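Local atomic coordinates of hypothetical protein, IPT/TIG domain protein (Bacteroides ovatus, PDB entry 4HW6), a protein that is of unknown function but, with its IPT/TIG domain and six-bladed beta-propeller, probably serves as an auxiliary protein in binding nutrients such as carbohydrates. Residues N402-I407 / I418-N423; K414-G419 / R427-E432. All coordinates share one frame; numbering follows the deposited sequence. Where two conformers were deposited one is given.

Interaction 1 of 2, residues N402-I407 / I418-N423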
loop_
_atom_site.group_PDB
_atom_site.type_symbol
_atom_site.label_atom_id
_atom_site.label_comp_id
_atom_site.label_asym_id
_atom_site.label_seq_id
_atom_site.Cartn_x
_atom_site.Cartn_y
_atom_site.Cartn_z
ATOM N N ASN A 402 -10.321 -7.290 -9.822
ATOM C CA ASN A 402 -10.247 -8.321 -10.881
ATOM C C ASN A 402 -8.785 -8.591 -11.154
ATOM O O ASN A 402 -8.126 -7.838 -11.894
ATOM C CB ASN A 402 -10.970 -7.870 -12.162
ATOM C CG ASN A 402 -11.156 -8.991 -13.159
ATOM O OD1 ASN A 402 -10.581 -10.082 -12.995
ATOM N ND2 ASN A 402 -11.998 -8.749 -14.187
ATOM N N HIS A 403 -8.296 -9.655 -10.535
ATOM C CA HIS A 403 -6.882 -10.044 -10.563
ATOM C C HIS A 403 -5.964 -8.997 -9.934
ATOM O O HIS A 403 -5.010 -8.500 -10.547
ATOM C CB HIS A 403 -6.467 -10.438 -11.979
ATOM C CG HIS A 403 -7.112 -11.693 -12.440
ATOM N ND1 HIS A 403 -7.501 -11.895 -13.744
ATOM C CD2 HIS A 403 -7.430 -12.831 -11.773
ATOM C CE1 HIS A 403 -8.042 -13.101 -13.856
ATOM N NE2 HIS A 403 -7.997 -13.695 -12.678
ATOM N N PRO A 404 -6.237 -8.662 -8.666
ATOM C CA PRO A 404 -5.285 -7.823 -7.979
ATOM C C PRO A 404 -3.970 -8.566 -7.843
ATOM O O PRO A 404 -3.977 -9.719 -7.417
ATOM C CB PRO A 404 -5.935 -7.608 -6.611
ATOM C CG PRO A 404 -6.820 -8.774 -6.398
ATOM C CD PRO A 404 -7.238 -9.245 -7.761
ATOM N N THR A 405 -2.851 -7.922 -8.158
ATOM C CA THR A 405 -1.590 -8.618 -8.313
ATOM C C THR A 405 -0.423 -7.985 -7.565
ATOM O O THR A 405 0.324 -8.667 -6.880
ATOM C CB THR A 405 -1.254 -8.729 -9.813
ATOM O OG1 THR A 405 -2.328 -9.418 -10.471
ATOM C CG2 THR A 405 0.039 -9.482 -10.053
ATOM N N SER A 406 -0.277 -6.681 -7.690
ATOM C CA SER A 406 0.794 -5.949 -7.095
ATOM C C SER A 406 0.279 -5.065 -5.959
ATOM O O SER A 406 -0.915 -4.698 -5.906
ATOM C CB SER A 406 1.504 -5.128 -8.188
ATOM O OG SER A 406 0.604 -4.227 -8.815
ATOM N N ILE A 407 1.169 -4.744 -5.029
ATOM C CA ILE A 407 0.813 -3.989 -3.855
ATOM C C ILE A 407 2.001 -3.153 -3.368
ATOM O O ILE A 407 3.159 -3.579 -3.399
ATOM C CB ILE A 407 0.233 -4.907 -2.745
ATOM C CG1 ILE A 407 -0.278 -4.100 -1.549
ATOM C CG2 ILE A 407 1.265 -5.976 -2.326
ATOM C CD1 ILE A 407 -1.099 -4.931 -0.559
ATOM N N ILE A 418 -2.912 -0.763 -5.087
ATOM C CA ILE A 418 -3.118 -2.107 -5.583
ATOM C C ILE A 418 -3.143 -2.084 -7.103
ATOM O O ILE A 418 -3.918 -1.322 -7.697
ATOM C CB ILE A 418 -4.481 -2.678 -5.129
ATOM C CG1 ILE A 418 -4.652 -2.548 -3.597
ATOM C CG2 ILE A 418 -4.652 -4.129 -5.621
ATOM C CD1 ILE A 418 -3.665 -3.352 -2.781
ATOM N N GLY A 419 -2.308 -2.914 -7.724
ATOM C CA GLY A 419 -2.323 -3.087 -9.164
ATOM C C GLY A 419 -3.380 -4.102 -9.505
ATOM O O GLY A 419 -3.193 -5.323 -9.339
ATOM N N ASP A 420 -4.506 -3.586 -9.968
ATOM C CA ASP A 420 -5.704 -4.371 -10.212
ATOM C C ASP A 420 -5.715 -4.708 -11.702
ATOM O O ASP A 420 -6.325 -4.018 -12.518
ATOM C CB ASP A 420 -6.890 -3.532 -9.773
ATOM C CG ASP A 420 -8.190 -4.295 -9.725
ATOM O OD1 ASP A 420 -8.150 -5.527 -9.696
ATOM O OD2 ASP A 420 -9.252 -3.623 -9.619
ATOM N N CYS A 421 -5.017 -5.800 -12.033
ATOM C CA CYS A 421 -4.551 -6.029 -13.393
ATOM C C CYS A 421 -5.620 -6.110 -14.463
ATOM O O CYS A 421 -5.470 -5.473 -15.489
ATOM C CB CYS A 421 -3.652 -7.262 -13.474
ATOM S SG CYS A 421 -2.060 -6.877 -12.764
ATOM N N ASP A 422 -6.703 -6.843 -14.222
ATOM C CA ASP A 422 -7.760 -6.956 -15.230
ATOM C C ASP A 422 -8.844 -5.854 -15.182
ATOM O O ASP A 422 -9.772 -5.816 -15.996
ATOM C CB ASP A 422 -8.278 -8.391 -15.267
ATOM C CG ASP A 422 -7.415 -9.283 -16.177
ATOM O OD1 ASP A 422 -7.109 -8.859 -17.317
ATOM O OD2 ASP A 422 -7.057 -10.403 -15.789
ATOM N N ASN A 423 -8.633 -4.875 -14.314
ATOM C CA ASN A 423 -9.324 -3.593 -14.405
ATOM C C ASN A 423 -8.426 -2.492 -14.937
ATOM O O ASN A 423 -8.881 -1.388 -15.179
ATOM C CB ASN A 423 -9.886 -3.195 -13.039
ATOM C CG ASN A 423 -11.076 -4.028 -12.656
ATOM O OD1 ASN A 423 -11.899 -4.374 -13.525
ATOM N ND2 ASN A 423 -11.172 -4.386 -11.379
HETATM O O HOH W 1 -13.732 -6.359 -13.875
#

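Interaction 2 of 2, residues K414-G419 / R427-E432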
loop_
_atom_site.group_PDB
_atom_site.type_symbol
_atom_site.label_atom_id
_atom_site.label_comp_id
_atom_site.label_asym_id
_atom_site.label_seq_id
_atom_site.Cartn_x
_atom_site.Cartn_y
_atom_site.Cartn_z
ATOM N N LYS A 414 -0.160 7.333 3.915
ATOM C CA LYS A 414 -0.912 6.333 4.694
ATOM C C LYS A 414 -2.008 5.633 3.883
ATOM O O LYS A 414 -3.181 5.702 4.216
ATOM C CB LYS A 414 -1.525 6.964 5.949
ATOM C CG LYS A 414 -0.543 7.674 6.876
ATOM C CD LYS A 414 0.502 6.746 7.464
ATOM C CE LYS A 414 1.302 7.466 8.556
ATOM N NZ LYS A 414 2.759 7.128 8.541
ATOM N N CYS A 415 -1.607 4.950 2.820
ATOM C CA CYS A 415 -2.555 4.247 1.948
ATOM C C CYS A 415 -1.858 3.131 1.216
ATOM O O CYS A 415 -0.632 3.154 1.061
ATOM C CB CYS A 415 -3.181 5.239 0.956
ATOM S SG CYS A 415 -1.986 6.053 -0.141
ATOM N N PHE A 416 -2.628 2.128 0.797
ATOM C CA PHE A 416 -2.138 1.109 -0.101
ATOM C C PHE A 416 -2.432 1.494 -1.558
ATOM O O PHE A 416 -3.491 2.085 -1.846
ATOM C CB PHE A 416 -2.841 -0.223 0.126
ATOM C CG PHE A 416 -2.508 -0.889 1.426
ATOM C CD1 PHE A 416 -3.255 -0.639 2.551
ATOM C CD2 PHE A 416 -1.451 -1.785 1.507
ATOM C CE1 PHE A 416 -2.964 -1.263 3.752
ATOM C CE2 PHE A 416 -1.152 -2.411 2.717
ATOM C CZ PHE A 416 -1.908 -2.153 3.819
ATOM N N TYR A 417 -1.545 1.092 -2.467
ATOM C CA TYR A 417 -1.837 1.064 -3.914
ATOM C C TYR A 417 -1.887 -0.403 -4.324
ATOM O O TYR A 417 -1.020 -1.192 -3.925
ATOM C CB TYR A 417 -0.798 1.833 -4.761
ATOM C CG TYR A 417 -0.639 3.244 -4.282
ATOM C CD1 TYR A 417 -1.718 4.124 -4.282
ATOM C CD2 TYR A 417 0.578 3.692 -3.785
ATOM C CE1 TYR A 417 -1.591 5.397 -3.766
ATOM C CE2 TYR A 417 0.719 4.966 -3.290
ATOM C CZ TYR A 417 -0.360 5.820 -3.290
ATOM O OH TYR A 417 -0.208 7.075 -2.759
ATOM N N ILE A 418 -2.912 -0.763 -5.087
ATOM C CA ILE A 418 -3.118 -2.107 -5.583
ATOM C C ILE A 418 -3.143 -2.084 -7.103
ATOM O O ILE A 418 -3.918 -1.322 -7.697
ATOM C CB ILE A 418 -4.481 -2.678 -5.129
ATOM C CG1 ILE A 418 -4.652 -2.548 -3.597
ATOM C CG2 ILE A 418 -4.652 -4.129 -5.621
ATOM C CD1 ILE A 418 -3.665 -3.352 -2.781
ATOM N N GLY A 419 -2.308 -2.914 -7.724
ATOM C CA GLY A 419 -2.323 -3.087 -9.164
ATOM C C GLY A 419 -3.380 -4.102 -9.505
ATOM O O GLY A 419 -3.193 -5.323 -9.339
ATOM N N ARG A 427 -5.620 0.898 -7.871
ATOM C CA ARG A 427 -6.635 1.158 -6.866
ATOM C C ARG A 427 -5.919 1.642 -5.595
ATOM O O ARG A 427 -4.722 1.393 -5.402
ATOM C CB ARG A 427 -7.439 -0.102 -6.565
ATOM C CG ARG A 427 -8.020 -0.833 -7.771
ATOM C CD ARG A 427 -9.170 -0.098 -8.422
ATOM N NE ARG A 427 -10.417 -0.136 -7.658
ATOM C CZ ARG A 427 -11.203 -1.201 -7.482
ATOM N NH1 ARG A 427 -10.954 -2.355 -8.045
ATOM N NH2 ARG A 427 -12.299 -1.085 -6.766
ATOM N N LYS A 428 -6.645 2.376 -4.770
ATOM C CA LYS A 428 -6.127 2.857 -3.489
ATOM C C LYS A 428 -6.988 2.338 -2.345
ATOM O O LYS A 428 -8.211 2.276 -2.459
ATOM C CB LYS A 428 -6.090 4.371 -3.503
ATOM C CG LYS A 428 -5.607 5.057 -2.232
ATOM C CD LYS A 428 -5.526 6.558 -2.536
ATOM C CE LYS A 428 -5.454 7.424 -1.313
ATOM N NZ LYS A 428 -5.438 8.866 -1.740
ATOM N N ILE A 429 -6.341 1.932 -1.253
ATOM C CA ILE A 429 -7.064 1.611 -0.013
ATOM C C ILE A 429 -6.610 2.615 1.040
ATOM O O ILE A 429 -5.426 2.690 1.360
ATOM C CB ILE A 429 -6.822 0.163 0.483
ATOM C CG1 ILE A 429 -7.185 -0.870 -0.596
ATOM C CG2 ILE A 429 -7.631 -0.077 1.765
ATOM C CD1 ILE A 429 -6.908 -2.314 -0.199
ATOM N N ALA A 430 -7.547 3.387 1.571
ATOM C CA ALA A 430 -7.248 4.463 2.504
ATOM C C ALA A 430 -8.533 4.819 3.237
ATOM O O ALA A 430 -9.625 4.374 2.845
ATOM C CB ALA A 430 -6.742 5.713 1.751
ATOM N N PRO A 431 -8.415 5.640 4.288
ATOM C CA PRO A 431 -9.601 6.185 4.942
ATOM C C PRO A 431 -10.495 6.932 3.972
ATOM O O PRO A 431 -10.002 7.648 3.092
ATOM C CB PRO A 431 -9.024 7.172 5.957
ATOM C CG PRO A 431 -7.647 6.717 6.220
ATOM C CD PRO A 431 -7.167 6.041 4.962
ATOM N N GLU A 432 -11.801 6.753 4.119
ATOM C CA GLU A 432 -12.814 7.465 3.352
ATOM C C GLU A 432 -12.673 8.962 3.593
ATOM O O GLU A 432 -12.462 9.346 4.727
ATOM C CB GLU A 432 -14.205 7.030 3.841
ATOM C CG GLU A 432 -14.440 7.272 5.336
ATOM C CD GLU A 432 -15.741 6.688 5.834
ATOM O OE1 GLU A 432 -16.691 6.608 5.053
ATOM O OE2 GLU A 432 -15.809 6.323 7.020
HETATM O O HOH W 2 -4.612 2.674 4.635
HETATM O O HOH W 3 -2.237 8.974 -2.825
#

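Interaction 1 of 2, residues N402-I407 / I418-N423
His403 ND1 donates to Asp422 OD2 at 2.6 Å, at the open end of a beta hairpin of a propeller blade, before strand 404-410 begins and after strand 415-420 ends. The bond is nearly straight (169°). It runs in the plane of the imidazole and uses the anti lone pair of OD2, while ring and carboxylate planes stand 59° apart. The backbone N of Asn402 donates to the syn lone pair of Asp420 OD1 at 2.8 Å. Asp420 CG lies anti to its backbone N (chi1 -169°), which carries OD1 to the Asn402 backbone N. Its other oxygen, OD2, takes a straight bond from Asn423 ND2 and a salt bridge from Arg427, so the group is held at both ends. A water joins Asn402 ND2 to Asn423 OD1. Further in, Thr405 N bonds to Gly419 O and Gly419 N to Ser406 O. Ser406 OG bonds to Ile141 O and lies 3.2 Å from Gly419 CA, on the side where any larger residue would carry CB. Ile418 CD1 packs on Ile407 CG1 at 3.7 Å. His403 O accepts from Cys421 N at 3.1 Å and from Thr405 OG1 at 2.8 Å, on opposite faces of its carbonyl plane.

Interaction 2 of 2, residues K414-G419 / R427-E432
Strands 415-420 and 425-431 form an antiparallel beta hairpin in a five-stranded sheet of the propeller. Phe416 and Ile429 are a hydrogen-bonded pair, with Phe416 N to Ile429 O and Ile429 N to Phe416 O both at 2.9 Å. Ile418 and Arg427 repeat the pattern, with each N to the other's O at 2.8 Å. Between them Tyr417 faces Lys428 as a non-hydrogen-bonded pair. There Lys428 CA lies 3.2 Å from Phe416 O, in a CA-H...O contact.

One face of the hairpin carries Phe416, Ile418, Arg427 and Ile429. Ile429 CD1 meets Ile418 CG1 at 4.1 Å, and these two side chains cross obliquely. Ile429 CB touches Phe416 CB, while the Phe416 ring reaches Tyr358 and packs edge-to-face with Tyr409. The Arg427 chain bends at chi2 and chi3 (-72° and -73°), and its guanidinium leads away from residues 414-419 to salt bridges with Asp420, at the end of the same strand, and Asp392.

Lys428 and Tyr417 lie on the other face. The Lys428 chain is fully extended, CG anti to the backbone N (chi1 179°), and runs along Cys415, with CE 3.9 Å from both CB and SG. A water donates to Tyr417 OH at 2.8 Å and weakly accepts from Lys428 NZ. Tyr417 OH also bonds to Asp410, and its ring stacks on Phe114. An alanine in place of Lys428 would probably leave Cys415 without the methylene cover of the chain and this water without its weak ammonium partner.

The long aliphatic part of Lys428 thus packs as an apolar group, and its ammonium end reaches a water at the tyrosine hydroxyl, though only weakly.

Interactions 1 and 2 are the two sides of one strand. Strand 415-420 pairs with strand 404-410 in interaction 1 and with strand 425-431 in interaction 2, and Ile418 and Gly419 belong to both. Their centres lie 12 Å apart. The closest polar tie between them is the salt bridge from Arg427 NH1 to Asp420 OD2, 2.6 Å long. It joins the arginine of interaction 2 to the carboxylate that holds Asn402 in interaction 1. Apolar packing also crosses over, with Ile407 CD1 3.8 Å from Phe416 CD2. The two contacts thus build three neighbouring strands of one propeller blade. Strand 404-410 is the outer strand of this sheet, and strand 425-431 pairs onward with strand 109-115.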